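Local coordinates for DUF3829 family protein (PDB 4YJW), which is of unknown function but, as an all-alpha protein made with a signal sequence, is probably a lipid-anchored exported protein of Bacteroides vulgatus, at residues Asp52-Val57 with Tyr109-Ser114; Lys39-Tyr44 with Ser97-Asn102; Lys86-Arg91 with Lys141-Asp146; Ser71-Tyr76 with Asn80-Leu85. All blocks are in the same frame, centred on the assembly; numbering follows the deposited sequence. Where two conformers were deposited one is given.

Contact 1 of 4, residues Asp52-Val57 with Tyr109-Ser114; sequences DSLPVV and YMQDQS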
# COMPACT_ATOMS: atom_id res chain seq x y z
N ASP A 52 -2.73 -27.48 -5.70
CA ASP A 52 -2.87 -27.87 -4.28
C ASP A 52 -1.76 -27.27 -3.39
O ASP A 52 -1.87 -27.31 -2.15
CB ASP A 52 -2.93 -29.40 -4.14
CG ASP A 52 -4.23 -29.96 -4.71
OD1 ASP A 52 -5.23 -29.18 -4.81
OD2 ASP A 52 -4.24 -31.14 -5.10
N SER A 53 -0.73 -26.66 -4.01
CA SER A 53 0.37 -26.03 -3.27
C SER A 53 0.12 -24.55 -2.94
O SER A 53 0.92 -23.97 -2.20
CB SER A 53 1.66 -26.13 -4.08
OG SER A 53 2.04 -27.49 -4.18
N LEU A 54 -0.95 -23.93 -3.48
CA LEU A 54 -1.21 -22.49 -3.28
C LEU A 54 -1.49 -22.18 -1.81
O LEU A 54 -2.46 -22.69 -1.25
CB LEU A 54 -2.37 -21.99 -4.17
CG LEU A 54 -2.23 -22.23 -5.67
CD1 LEU A 54 -3.52 -21.87 -6.42
CD2 LEU A 54 -1.04 -21.48 -6.26
N PRO A 55 -0.64 -21.38 -1.13
CA PRO A 55 -0.90 -21.15 0.30
C PRO A 55 -1.80 -19.95 0.54
O PRO A 55 -1.95 -19.08 -0.32
CB PRO A 55 0.50 -20.91 0.86
CG PRO A 55 1.24 -20.23 -0.26
CD PRO A 55 0.61 -20.72 -1.57
N VAL A 56 -2.37 -19.86 1.75
CA VAL A 56 -3.15 -18.68 2.13
C VAL A 56 -2.13 -17.56 2.41
O VAL A 56 -1.13 -17.80 3.10
CB VAL A 56 -4.04 -18.95 3.37
CG1 VAL A 56 -4.62 -17.65 3.95
CG2 VAL A 56 -5.16 -19.92 3.03
N VAL A 57 -2.38 -16.36 1.89
CA VAL A 57 -1.51 -15.20 2.17
C VAL A 57 -2.44 -14.09 2.62
O VAL A 57 -3.13 -13.51 1.79
CB VAL A 57 -0.61 -14.78 0.98
CG1 VAL A 57 0.28 -13.61 1.43
CG2 VAL A 57 0.28 -15.96 0.54
N TYR A 109 -10.55 -20.19 -6.75
CA TYR A 109 -10.97 -20.48 -8.12
C TYR A 109 -10.07 -21.58 -8.74
O TYR A 109 -10.57 -22.39 -9.52
CB TYR A 109 -10.98 -19.16 -8.93
CG TYR A 109 -10.70 -19.23 -10.42
CD1 TYR A 109 -9.39 -19.15 -10.90
CD2 TYR A 109 -11.73 -19.18 -11.34
CE1 TYR A 109 -9.12 -19.13 -12.27
CE2 TYR A 109 -11.48 -19.19 -12.72
CZ TYR A 109 -10.17 -19.14 -13.17
OH TYR A 109 -9.89 -19.12 -14.52
N MSE A 110 -8.76 -21.60 -8.41
CA MSE A 110 -7.90 -22.68 -8.91
C MSE A 110 -8.22 -24.00 -8.17
O MSE A 110 -8.37 -25.05 -8.80
CB MSE A 110 -6.39 -22.33 -8.71
CG MSE A 110 -5.89 -21.15 -9.54
SE MSE A 110 -6.27 -21.33 -11.47
CE MSE A 110 -5.15 -22.91 -11.84
N GLN A 111 -8.29 -23.94 -6.83
CA GLN A 111 -8.46 -25.15 -6.00
C GLN A 111 -9.85 -25.79 -6.10
O GLN A 111 -9.96 -26.98 -5.80
CB GLN A 111 -8.10 -24.85 -4.54
CG GLN A 111 -6.58 -24.66 -4.43
CD GLN A 111 -6.07 -24.40 -3.04
OE1 GLN A 111 -6.81 -24.02 -2.11
NE2 GLN A 111 -4.77 -24.55 -2.87
N ASP A 112 -10.89 -25.05 -6.53
CA ASP A 112 -12.21 -25.66 -6.65
C ASP A 112 -12.48 -26.03 -8.13
O ASP A 112 -13.61 -26.36 -8.49
CB ASP A 112 -13.32 -24.77 -6.06
CG ASP A 112 -13.68 -23.53 -6.85
OD1 ASP A 112 -13.15 -23.36 -7.97
OD2 ASP A 112 -14.45 -22.69 -6.33
N GLN A 113 -11.42 -25.92 -8.98
CA GLN A 113 -11.42 -26.29 -10.41
C GLN A 113 -12.33 -25.39 -11.28
O GLN A 113 -12.62 -25.76 -12.43
CB GLN A 113 -11.82 -27.78 -10.61
CG GLN A 113 -10.88 -28.77 -9.93
CD GLN A 113 -11.40 -30.17 -10.05
OE1 GLN A 113 -11.13 -30.88 -11.03
NE2 GLN A 113 -12.17 -30.60 -9.07
N SER A 114 -12.69 -24.18 -10.80
CA SER A 114 -13.48 -23.21 -11.59
C SER A 114 -12.71 -22.78 -12.86
O SER A 114 -13.36 -22.45 -13.86
CB SER A 114 -13.84 -21.98 -10.78
OG SER A 114 -14.77 -22.26 -9.75
O HOH W 1 -7.67 -29.08 -6.44
O HOH W 2 -3.79 -24.83 0.14
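Leu54 carries the apolar side of this contact, where it leans on Met110 near the end of helix 79-111. Its CD1 lies 3.7 Å from Met110 CB and 4.0 Å from Met110 CG, so the leucine branch meets the root of the longer side chain and not its selenium. Bends at chi2 and chi3 carry the rest of Met110, a selenomethionine in the crystal, away from residues 52-57 to pack beside Tyr115. Tyr103 and Met49 also touch Leu54, and this side is buried.

The other side is polar and wet. From CG onward Gln111 is stretched out (chi2 -178°), which carries its amide across to the loop until NE2 stands 3.7 Å from Leu54 CB. The stronger bond of that nitrogen goes to Val51 O. Its bond to Leu54 O is weak, 3.4 Å from NE2 with an N-H...O angle of 132°. A water links the same pair, giving a hydrogen to Leu54 O and accepting one from Gln111 NE2, while Arg107 NE supplies Leu54 O with a further donor. A second water joins Asp52 OD1 at 2.9 Å to Gln111 O, at the solvent-exposed side.

Just past the helix, Asp112 forms an Asx turn: its OD1 accepts from Ser114 N at 3.0 Å and also from Ser114 OG, both donors coming from one face of the carboxylate. The loop is thus held to the helix end by one apolar branch, a weak amide bond to Leu54 O and two water bridges, one of which uses the Asp52 carboxylate, without any pairing of full charges between the two segments.

Contact 2 of 4, residues Lys39-Tyr44 with Ser97-Asn102; sequences KAVLGY and SAFYEN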
# COMPACT_ATOMS: atom_id res chain seq x y z
N LYS A 39 6.25 -10.07 -3.94
CA LYS A 39 6.95 -10.94 -4.89
C LYS A 39 6.55 -12.41 -4.72
O LYS A 39 6.45 -13.12 -5.73
CB LYS A 39 8.49 -10.82 -4.72
CG LYS A 39 9.08 -9.50 -5.19
CD LYS A 39 10.59 -9.54 -4.91
CE LYS A 39 11.23 -8.20 -4.71
NZ LYS A 39 12.64 -8.34 -4.24
N ALA A 40 6.38 -12.88 -3.45
CA ALA A 40 5.99 -14.28 -3.20
C ALA A 40 4.57 -14.57 -3.73
O ALA A 40 4.34 -15.62 -4.33
CB ALA A 40 6.08 -14.61 -1.71
N VAL A 41 3.64 -13.61 -3.56
CA VAL A 41 2.27 -13.75 -4.08
C VAL A 41 2.31 -13.80 -5.62
O VAL A 41 1.64 -14.63 -6.22
CB VAL A 41 1.34 -12.62 -3.56
CG1 VAL A 41 0.02 -12.58 -4.36
CG2 VAL A 41 1.07 -12.83 -2.06
N LEU A 42 3.15 -12.98 -6.26
CA LEU A 42 3.26 -13.07 -7.73
C LEU A 42 3.76 -14.45 -8.17
O LEU A 42 3.22 -15.01 -9.10
CB LEU A 42 4.17 -11.96 -8.26
CG LEU A 42 3.65 -10.53 -8.11
CD1 LEU A 42 4.70 -9.54 -8.55
CD2 LEU A 42 2.39 -10.29 -8.95
N GLY A 43 4.72 -15.02 -7.44
CA GLY A 43 5.20 -16.36 -7.75
C GLY A 43 4.10 -17.41 -7.60
O GLY A 43 4.00 -18.32 -8.43
N TYR A 44 3.19 -17.23 -6.61
CA TYR A 44 2.08 -18.16 -6.38
C TYR A 44 1.05 -18.09 -7.51
O TYR A 44 0.28 -19.03 -7.68
CB TYR A 44 1.39 -17.91 -5.02
CG TYR A 44 2.31 -18.09 -3.83
CD1 TYR A 44 3.31 -19.06 -3.83
CD2 TYR A 44 2.14 -17.33 -2.68
CE1 TYR A 44 4.17 -19.21 -2.74
CE2 TYR A 44 2.99 -17.48 -1.58
CZ TYR A 44 4.00 -18.43 -1.61
OH TYR A 44 4.86 -18.59 -0.53
N SER A 97 -5.85 -3.72 -0.75
CA SER A 97 -7.04 -4.56 -0.62
C SER A 97 -7.23 -5.42 -1.87
O SER A 97 -7.34 -6.64 -1.76
CB SER A 97 -8.27 -3.68 -0.40
OG SER A 97 -9.41 -4.50 -0.21
N ALA A 98 -7.13 -4.80 -3.04
CA ALA A 98 -7.30 -5.50 -4.32
C ALA A 98 -6.24 -6.58 -4.50
O ALA A 98 -6.58 -7.67 -4.95
CB ALA A 98 -7.23 -4.51 -5.47
N PHE A 99 -4.96 -6.26 -4.19
CA PHE A 99 -3.86 -7.21 -4.38
C PHE A 99 -4.08 -8.50 -3.59
O PHE A 99 -3.98 -9.60 -4.15
CB PHE A 99 -2.50 -6.56 -4.01
CG PHE A 99 -1.33 -7.45 -4.36
CD1 PHE A 99 -0.86 -7.52 -5.67
CD2 PHE A 99 -0.72 -8.24 -3.38
CE1 PHE A 99 0.25 -8.34 -5.98
CE2 PHE A 99 0.36 -9.08 -3.70
CZ PHE A 99 0.85 -9.10 -5.00
N TYR A 100 -4.41 -8.37 -2.30
CA TYR A 100 -4.59 -9.57 -1.46
C TYR A 100 -5.93 -10.23 -1.69
O TYR A 100 -5.99 -11.46 -1.69
CB TYR A 100 -4.38 -9.22 0.02
CG TYR A 100 -2.93 -8.99 0.33
CD1 TYR A 100 -2.36 -7.72 0.20
CD2 TYR A 100 -2.10 -10.04 0.73
CE1 TYR A 100 -1.02 -7.50 0.47
CE2 TYR A 100 -0.75 -9.82 1.02
CZ TYR A 100 -0.22 -8.54 0.90
OH TYR A 100 1.09 -8.29 1.20
N GLU A 101 -7.00 -9.46 -1.96
CA GLU A 101 -8.31 -10.07 -2.25
C GLU A 101 -8.27 -10.84 -3.60
O GLU A 101 -8.88 -11.90 -3.70
CB GLU A 101 -9.44 -9.04 -2.27
CG GLU A 101 -9.86 -8.61 -0.85
CD GLU A 101 -10.42 -9.70 0.06
OE1 GLU A 101 -11.13 -10.59 -0.43
OE2 GLU A 101 -10.17 -9.63 1.29
N ASN A 102 -7.59 -10.27 -4.63
CA ASN A 102 -7.47 -10.94 -5.94
C ASN A 102 -6.76 -12.28 -5.78
O ASN A 102 -7.17 -13.25 -6.41
CB ASN A 102 -6.70 -10.07 -6.95
CG ASN A 102 -7.49 -8.93 -7.53
OD1 ASN A 102 -8.73 -8.89 -7.44
ND2 ASN A 102 -6.79 -7.96 -8.12
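Val41 and Phe99 meet between two helices of this all-alpha bundle, the short helix 35-44 and the long helix 79-111, and the contact is wholly apolar. Val41 points at its partner from CB onward. CB itself is 3.7 Å from Phe99 CE2, close enough to count as part of the touching surface. CG1, anti to the backbone N (chi1 167°), goes further and rests against the CE2-CZ bond of the ring, 3.6 Å from both Phe99 CE2 and Phe99 CZ. The other branch, CG2, only grazes Phe99 CE2 and turns instead to Val57 of the loop that follows the helix.

Phe99 reaches across because its CG also lies anti to the backbone N, sending the ring outward from helix 79-111 to meet Val41 from the opposite direction. Glu130 of helix 121-159 touches the ring, and Ser134 of that helix touches Leu42, so a third helix closes over this place. Next to the apolar patch, Tyr100 OH is hydrogen-bonded to Glu37 OE1. At the ring's edge, near its plane, Leu42 CD2 stands 4.1 Å from Phe99 CE1.

Contact 3 of 4, residues Lys86-Arg91 with Lys141-Asp146; sequences KENYGR and KQVIFD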
# COMPACT_ATOMS: atom_id res chain seq x y z
N LYS A 86 -3.24 12.62 0.47
CA LYS A 86 -4.56 11.98 0.62
C LYS A 86 -4.84 11.05 -0.57
O LYS A 86 -5.29 9.92 -0.36
CB LYS A 86 -5.65 13.06 0.72
CG LYS A 86 -6.96 12.60 1.33
CD LYS A 86 -7.96 13.76 1.38
CE LYS A 86 -9.23 13.44 2.14
NZ LYS A 86 -10.06 12.41 1.45
N GLU A 87 -4.55 11.50 -1.80
CA GLU A 87 -4.76 10.72 -3.02
C GLU A 87 -3.89 9.46 -3.04
O GLU A 87 -4.41 8.37 -3.28
CB GLU A 87 -4.48 11.58 -4.26
CG GLU A 87 -4.95 10.97 -5.57
CD GLU A 87 -4.44 11.66 -6.83
OE1 GLU A 87 -4.16 12.88 -6.78
OE2 GLU A 87 -4.34 10.97 -7.87
N ASN A 88 -2.59 9.61 -2.80
CA ASN A 88 -1.66 8.47 -2.84
C ASN A 88 -1.97 7.42 -1.77
O ASN A 88 -1.90 6.22 -2.06
CB ASN A 88 -0.21 8.94 -2.77
CG ASN A 88 0.26 9.42 -4.12
OD1 ASN A 88 0.61 8.63 -4.99
ND2 ASN A 88 0.25 10.74 -4.34
N TYR A 89 -2.35 7.85 -0.54
CA TYR A 89 -2.71 6.90 0.51
C TYR A 89 -4.03 6.19 0.18
O TYR A 89 -4.13 4.99 0.37
CB TYR A 89 -2.80 7.60 1.88
CG TYR A 89 -1.53 7.49 2.69
CD1 TYR A 89 -1.05 6.26 3.10
CD2 TYR A 89 -0.85 8.64 3.12
CE1 TYR A 89 0.10 6.15 3.89
CE2 TYR A 89 0.30 8.55 3.91
CZ TYR A 89 0.76 7.30 4.31
OH TYR A 89 1.85 7.18 5.12
N GLY A 90 -5.02 6.94 -0.34
CA GLY A 90 -6.31 6.37 -0.74
C GLY A 90 -6.14 5.28 -1.78
O GLY A 90 -6.68 4.17 -1.62
N ARG A 91 -5.32 5.55 -2.80
CA ARG A 91 -5.01 4.60 -3.86
C ARG A 91 -4.20 3.43 -3.33
O ARG A 91 -4.47 2.29 -3.71
CB ARG A 91 -4.24 5.27 -5.01
CG ARG A 91 -5.09 6.28 -5.77
CD ARG A 91 -4.30 7.01 -6.84
NE ARG A 91 -5.11 8.04 -7.50
CZ ARG A 91 -5.86 7.84 -8.57
NH1 ARG A 91 -5.92 6.64 -9.14
NH2 ARG A 91 -6.56 8.84 -9.09
N LYS A 141 4.07 4.18 -2.31
CA LYS A 141 4.93 4.24 -1.12
C LYS A 141 6.08 5.23 -1.34
O LYS A 141 6.35 6.06 -0.46
CB LYS A 141 5.48 2.85 -0.79
CG LYS A 141 6.48 2.80 0.38
CD LYS A 141 6.59 1.35 0.85
CE LYS A 141 7.73 1.13 1.82
NZ LYS A 141 7.77 -0.29 2.31
N GLN A 142 6.76 5.14 -2.50
CA GLN A 142 7.88 6.04 -2.81
C GLN A 142 7.38 7.48 -3.00
O GLN A 142 8.04 8.40 -2.51
CB GLN A 142 8.66 5.55 -4.05
CG GLN A 142 10.00 6.27 -4.25
CD GLN A 142 10.94 6.10 -3.07
OE1 GLN A 142 11.42 5.00 -2.78
NE2 GLN A 142 11.21 7.19 -2.35
N VAL A 143 6.24 7.67 -3.71
CA VAL A 143 5.66 9.01 -3.90
C VAL A 143 5.40 9.68 -2.53
O VAL A 143 5.75 10.86 -2.36
CB VAL A 143 4.39 9.00 -4.77
CG1 VAL A 143 3.64 10.34 -4.66
CG2 VAL A 143 4.74 8.71 -6.23
N ILE A 144 4.82 8.94 -1.55
CA ILE A 144 4.52 9.49 -0.21
C ILE A 144 5.83 9.94 0.49
O ILE A 144 5.88 11.07 0.98
CB ILE A 144 3.71 8.49 0.66
CG1 ILE A 144 2.28 8.34 0.06
CG2 ILE A 144 3.66 8.94 2.14
CD1 ILE A 144 1.53 7.07 0.45
N PHE A 145 6.87 9.09 0.49
CA PHE A 145 8.16 9.46 1.09
C PHE A 145 8.77 10.67 0.37
O PHE A 145 9.30 11.57 1.04
CB PHE A 145 9.16 8.29 1.07
CG PHE A 145 8.84 7.20 2.07
CD1 PHE A 145 8.54 7.52 3.40
CD2 PHE A 145 8.89 5.86 1.71
CE1 PHE A 145 8.21 6.52 4.32
CE2 PHE A 145 8.60 4.86 2.64
CZ PHE A 145 8.25 5.19 3.93
N ASP A 146 8.64 10.73 -0.97
CA ASP A 146 9.20 11.86 -1.74
C ASP A 146 8.49 13.18 -1.46
O ASP A 146 9.15 14.22 -1.47
CB ASP A 146 9.20 11.57 -3.24
CG ASP A 146 10.15 10.45 -3.62
OD1 ASP A 146 10.90 9.97 -2.73
OD2 ASP A 146 10.10 10.00 -4.78
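Asn88 and Ile144 bring the backbones nearest, CA to CA 6.8 Å, where segments 86-91 and 141-146 run nearly antiparallel at 156° with their axes 9.6 Å apart. Ile144 buries more surface here than any other residue. Its CD1 sits almost exactly over the middle of the Tyr89 ring, 3.6 Å above the plane, a CH-pi contact with the methyl close to equidistant from all six ring carbons. CG2 of the same side chain rides further along the ring, 3.8 Å from Tyr89 CE2, and CG1 turns back to rest 3.8 Å from Asn88 CB. CD1 also comes within 4.1 Å of Asn88 CB.

Long antiparallel helices packed in this way, 79-111 against 121-159, form the body of the bundle, and helix 10-32 supplies the third wall: Tyr21, Ile28 and Leu29 all touch Tyr89. Its hydroxyl is hydrogen-bonded to Ser25 OG, so the ring is tied down at its polar end while the isoleucine lies on one face. An off-staggered chi1 of -95° accompanies this placing of the ring beneath the Ile144 methyl.

Toward the outside the packing becomes mixed. Val143 CG1 lies 3.4 Å from Asn88 ND2 and about as far from the CG and OD1 of that amide, the two side chains crossing at roughly a right angle. Asn88 ND2 gives its hydrogen bond to Asn84 O, one turn back on its own helix. On the exposed surfaces, Arg91 forms a salt bridge with Glu87 through weak bonds to OE2, and Gln142 NE2 donates to Asp146 OD1 at 2.8 Å.

Contact 4 of 4, residues Ser71-Tyr76 with Asn80-Leu85; sequences SNPGNY and NDRQNL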
# COMPACT_ATOMS: atom_id res chain seq x y z
N SER A 71 -4.45 9.05 6.40
CA SER A 71 -5.44 9.20 5.31
C SER A 71 -6.01 10.59 5.26
O SER A 71 -6.52 11.00 4.22
CB SER A 71 -6.60 8.22 5.50
OG SER A 71 -6.17 6.89 5.26
N ASN A 72 -5.96 11.31 6.39
CA ASN A 72 -6.52 12.65 6.53
C ASN A 72 -5.43 13.66 6.94
O ASN A 72 -5.50 14.21 8.05
CB ASN A 72 -7.69 12.64 7.53
CG ASN A 72 -8.78 11.67 7.17
OD1 ASN A 72 -8.82 10.54 7.66
ND2 ASN A 72 -9.65 12.06 6.25
N PRO A 73 -4.44 13.96 6.05
CA PRO A 73 -3.41 14.95 6.42
C PRO A 73 -4.04 16.30 6.75
O PRO A 73 -5.02 16.69 6.12
CB PRO A 73 -2.53 15.04 5.16
CG PRO A 73 -3.33 14.47 4.06
CD PRO A 73 -4.21 13.43 4.69
N GLY A 74 -3.53 16.94 7.79
CA GLY A 74 -4.04 18.21 8.30
C GLY A 74 -3.69 19.41 7.43
O GLY A 74 -2.95 19.29 6.45
N ASN A 75 -4.23 20.58 7.82
CA ASN A 75 -4.04 21.84 7.10
C ASN A 75 -2.65 22.45 7.38
O ASN A 75 -2.34 23.53 6.86
CB ASN A 75 -5.17 22.85 7.41
CG ASN A 75 -5.46 23.11 8.87
OD1 ASN A 75 -4.63 22.92 9.76
ND2 ASN A 75 -6.66 23.60 9.14
N TYR A 76 -1.78 21.73 8.14
CA TYR A 76 -0.39 22.16 8.39
C TYR A 76 0.40 21.95 7.09
O TYR A 76 1.33 22.70 6.80
CB TYR A 76 0.27 21.45 9.60
CG TYR A 76 -0.09 20.00 9.80
CD1 TYR A 76 0.67 18.99 9.20
CD2 TYR A 76 -1.13 19.62 10.63
CE1 TYR A 76 0.36 17.65 9.40
CE2 TYR A 76 -1.48 18.29 10.80
CZ TYR A 76 -0.73 17.30 10.18
OH TYR A 76 -1.08 15.98 10.33
N ASN A 80 -1.83 21.68 -1.77
CA ASN A 80 -1.29 20.78 -2.80
C ASN A 80 -0.72 19.50 -2.19
O ASN A 80 -1.07 18.41 -2.63
CB ASN A 80 -0.23 21.48 -3.63
CG ASN A 80 0.21 20.66 -4.82
OD1 ASN A 80 -0.58 20.34 -5.72
ND2 ASN A 80 1.47 20.28 -4.83
N ASP A 81 0.16 19.63 -1.17
CA ASP A 81 0.78 18.47 -0.49
C ASP A 81 -0.27 17.61 0.20
O ASP A 81 -0.18 16.38 0.15
CB ASP A 81 1.86 18.92 0.50
CG ASP A 81 3.11 19.45 -0.19
OD1 ASP A 81 3.42 18.99 -1.31
OD2 ASP A 81 3.78 20.33 0.39
N ARG A 82 -1.28 18.26 0.82
CA ARG A 82 -2.39 17.61 1.51
C ARG A 82 -3.17 16.73 0.53
O ARG A 82 -3.45 15.56 0.83
CB ARG A 82 -3.31 18.68 2.14
CG ARG A 82 -4.33 18.15 3.13
CD ARG A 82 -5.28 19.24 3.56
NE ARG A 82 -6.09 18.83 4.71
CZ ARG A 82 -7.11 19.51 5.20
NH1 ARG A 82 -7.49 20.66 4.64
NH2 ARG A 82 -7.77 19.06 6.26
N GLN A 83 -3.50 17.28 -0.67
CA GLN A 83 -4.24 16.55 -1.71
C GLN A 83 -3.42 15.38 -2.26
O GLN A 83 -3.95 14.27 -2.42
CB GLN A 83 -4.67 17.48 -2.85
CG GLN A 83 -5.85 18.40 -2.48
CD GLN A 83 -7.03 17.68 -1.85
OE1 GLN A 83 -7.58 16.71 -2.39
NE2 GLN A 83 -7.43 18.14 -0.68
N ASN A 84 -2.13 15.61 -2.55
CA ASN A 84 -1.27 14.54 -3.07
C ASN A 84 -1.08 13.42 -2.04
O ASN A 84 -1.10 12.25 -2.43
CB ASN A 84 0.06 15.11 -3.53
CG ASN A 84 -0.08 15.94 -4.79
OD1 ASN A 84 -1.02 15.77 -5.58
ND2 ASN A 84 0.82 16.87 -5.01
N LEU A 85 -0.93 13.75 -0.74
CA LEU A 85 -0.79 12.70 0.30
C LEU A 85 -2.10 11.92 0.44
O LEU A 85 -2.08 10.69 0.48
CB LEU A 85 -0.39 13.31 1.65
CG LEU A 85 1.06 13.81 1.77
CD1 LEU A 85 1.20 14.78 2.95
CD2 LEU A 85 2.05 12.63 1.91
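Arg82 lays its side chain across the backbone of Pro73, Gly74 and Asn75. Its CG is anti to the backbone N (chi1 -168°) and the chain stays extended to NE, which places that nitrogen 2.8 Å from Pro73 O. The hydrogen bond is nearly straight, 164° at the hydrogen, and the oxygen lies at the guanidinium edge close to its plane; seen from the acceptor, the donor is tilted 26° from the carbonyl plane. Beyond NE, one face of the guanidinium covers the Gly74-Asn75 peptide, with Asn75 N 3.9 Å above the plane and toward its rim. This describes one of two conformers of Arg82, so the grip on the loop may be shared with another position.

Beside the arginine chain the contact is mostly van der Waals. The Pro73 ring presses on the helix with CG, which makes a close backbone approach of 3.4 Å to Arg82 O and lies 3.9 Å from Arg82 CG and 4.0 Å from Leu85 CB. A buried proline thus sits on one turn of helix, while NE of the guanidinium bonds its carbonyl oxygen.

The segment 71-76 leads from helix 64-71 into helix 79-111 and folds back on the first turns of the latter. Tyr21 of helix 10-32 touches both Pro73 and Leu85, and Leu85 also packs on Ile147 and Leu148 of helix 121-159, so the proline lies between helices 10-32 and 79-111, while Leu85 beneath continues to helix 121-159.

Overall arrangement
All four contacts use helix 79-111. Contacts 1 and 4 bring loops onto its two ends, about 40 Å apart between centres, whereas contacts 2 and 3 pair it with other helices. Contact 2 is buried and purely apolar; contact 3, near the chain's centre, combines a buried methyl-on-ring core with a more polar outer side. The loop contacts, both only partly buried, add a backbone carbonyl bound by a side chain across the segments: by a weak bond backed by water in contact 1, by a short, nearly straight one in contact 4. Pro55 and Val57 of contact 1 pack on Tyr44 of contact 2, and Leu85 of contact 4 touches Ile144 of contact 3.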